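Local coordinates for hypothetical protein (Bacteroides caccae, PDB 4M8R), which is of unknown function but joins an Ig-like N-terminal domain to a WD40-like domain, both made largely of strands, at the interface of chains A and B. Residues are numbered along the deposited sequence; one frame, centred on the assembly and turned at random. Chains: chain A/B, hypothetical protein.

The interface of chains A and B. Residues chain A 47-49, 61-62, 89; chain B 238-240.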
# COMPACT_ATOMS: atom_id res chain seq x y z
N ASP A 47 -18.78 7.89 -18.40
CA ASP A 47 -18.70 7.42 -17.02
C ASP A 47 -18.75 5.89 -17.05
O ASP A 47 -19.62 5.31 -17.69
CB ASP A 47 -19.85 7.98 -16.17
CG ASP A 47 -19.61 9.42 -15.68
OD1 ASP A 47 -18.58 10.05 -16.05
OD2 ASP A 47 -20.45 9.93 -14.92
N PHE A 48 -17.82 5.25 -16.35
CA PHE A 48 -17.70 3.79 -16.34
C PHE A 48 -18.12 3.22 -14.99
O PHE A 48 -17.80 3.78 -13.94
CB PHE A 48 -16.25 3.37 -16.61
CG PHE A 48 -15.73 3.79 -17.96
CD1 PHE A 48 -15.30 5.09 -18.18
CD2 PHE A 48 -15.64 2.88 -19.00
CE1 PHE A 48 -14.81 5.47 -19.42
CE2 PHE A 48 -15.15 3.26 -20.23
CZ PHE A 48 -14.74 4.56 -20.44
N ARG A 49 -18.82 2.09 -15.02
CA ARG A 49 -19.14 1.32 -13.82
C ARG A 49 -18.85 -0.15 -14.08
O ARG A 49 -19.34 -0.70 -15.06
CB ARG A 49 -20.61 1.49 -13.47
CG ARG A 49 -21.02 0.83 -12.15
CD ARG A 49 -22.50 0.48 -12.15
NE ARG A 49 -22.80 -0.60 -13.09
CZ ARG A 49 -24.02 -1.03 -13.38
NH1 ARG A 49 -25.09 -0.50 -12.80
NH2 ARG A 49 -24.17 -2.01 -14.27
N TYR A 61 -15.53 2.53 -10.35
CA TYR A 61 -16.08 3.72 -11.00
C TYR A 61 -15.00 4.53 -11.67
O TYR A 61 -13.88 4.57 -11.20
CB TYR A 61 -16.79 4.61 -9.99
CG TYR A 61 -17.72 3.86 -9.07
CD1 TYR A 61 -18.95 3.40 -9.52
CD2 TYR A 61 -17.37 3.61 -7.74
CE1 TYR A 61 -19.81 2.72 -8.68
CE2 TYR A 61 -18.23 2.92 -6.89
CZ TYR A 61 -19.44 2.48 -7.37
OH TYR A 61 -20.30 1.80 -6.53
N LEU A 62 -15.35 5.19 -12.76
CA LEU A 62 -14.44 6.11 -13.43
C LEU A 62 -15.26 7.12 -14.21
O LEU A 62 -16.27 6.76 -14.82
CB LEU A 62 -13.51 5.35 -14.37
CG LEU A 62 -12.34 6.13 -14.96
CD1 LEU A 62 -11.41 6.64 -13.86
CD2 LEU A 62 -11.58 5.24 -15.94
N ARG A 89 -20.39 -0.93 -17.77
CA ARG A 89 -21.53 -0.11 -18.15
C ARG A 89 -21.00 1.30 -18.39
O ARG A 89 -20.46 1.93 -17.46
CB ARG A 89 -22.59 -0.09 -17.04
CG ARG A 89 -23.61 1.04 -17.12
CD ARG A 89 -24.52 1.00 -15.90
NE ARG A 89 -25.55 2.04 -15.91
CZ ARG A 89 -25.43 3.25 -15.37
NH1 ARG A 89 -24.31 3.64 -14.77
NH2 ARG A 89 -26.46 4.10 -15.44
N ASN B 238 -24.11 9.12 -11.48
CA ASN B 238 -25.22 8.22 -11.73
C ASN B 238 -24.75 6.77 -11.72
O ASN B 238 -24.63 6.14 -12.77
CB ASN B 238 -25.91 8.55 -13.05
CG ASN B 238 -27.17 7.73 -13.26
OD1 ASN B 238 -27.96 7.56 -12.33
ND2 ASN B 238 -27.35 7.20 -14.46
N PHE B 239 -24.51 6.25 -10.51
CA PHE B 239 -23.93 4.92 -10.34
C PHE B 239 -24.80 3.97 -9.50
O PHE B 239 -24.46 3.66 -8.36
CB PHE B 239 -22.54 5.04 -9.70
CG PHE B 239 -21.48 5.61 -10.61
CD1 PHE B 239 -21.23 5.04 -11.84
CD2 PHE B 239 -20.70 6.67 -10.20
CE1 PHE B 239 -20.24 5.54 -12.66
CE2 PHE B 239 -19.70 7.18 -11.01
CZ PHE B 239 -19.47 6.61 -12.25
N PRO B 240 -25.91 3.50 -10.06
CA PRO B 240 -26.69 2.48 -9.35
C PRO B 240 -26.03 1.11 -9.41
O PRO B 240 -25.22 0.86 -10.31
CB PRO B 240 -28.01 2.45 -10.12
CG PRO B 240 -27.66 2.91 -11.49
CD PRO B 240 -26.55 3.91 -11.32
O HOH W 1 -22.93 1.53 -7.40
O HOH W 2 -22.03 8.60 -13.15
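B:Phe239 pushes its ring against the strands of the Ig-like region of chain A, and with 83 Å² hidden it buries more surface than any other residue of this patch. One face of the ring takes the rim of A:Tyr61: CD1 of the tyrosine lies 3.5 Å from CG of B:Phe239, offset from the ring centre, and the two side chains run past each other in opposite directions. The phenylalanine CG stands anti to its carbonyl carbon (chi1 -72°), which points the ring toward chain A, with A:Tyr61 over one face and strand 43-50 along the far rim. There the edge meets backbone, CE1 coming to 3.3 Å from the carbonyl O of A:Phe48, while CB of A:Arg49 flanks CD1.

Two arginines grip the backbone carbonyls of the residues before and after B:Phe239. A:Arg49, bent at chi3, gives a hydrogen bond from NH1 to the carbonyl O of B:Pro240 at 2.8 Å (148° at H); the donor sits above the carbonyl plane, off the lone-pair directions. A:Arg89 NH1 makes a longer hydrogen bond to the carbonyl O of B:Asn238, 3.2 Å (154° at H), this time in the carbonyl plane. CD of A:Arg89 covers one face of the A:Arg49 guanidinium and probably helps to steady it. Replacing B:Phe239 with an alanine would probably leave the A:Tyr61 ring without its apolar partner and open a gap beside A:Arg49 CB.

Since both chains are copies related by a two-fold, the contact recurs with the chains exchanged, although the structure alone does not show that this pairing is biological. In contrast to the direct ring contact, the looser side is bridged by water. Water 1 lies 2.8 Å from both the A:Tyr61 hydroxyl OH and the carbonyl O of B:Phe239, linking the two. Opposite A:Tyr61, water 2 sits over the centre of the B:Phe239 ring and joins the carboxylate OD2 of A:Asp47, 2.7 Å from it, to the backbone N of B:Asn238.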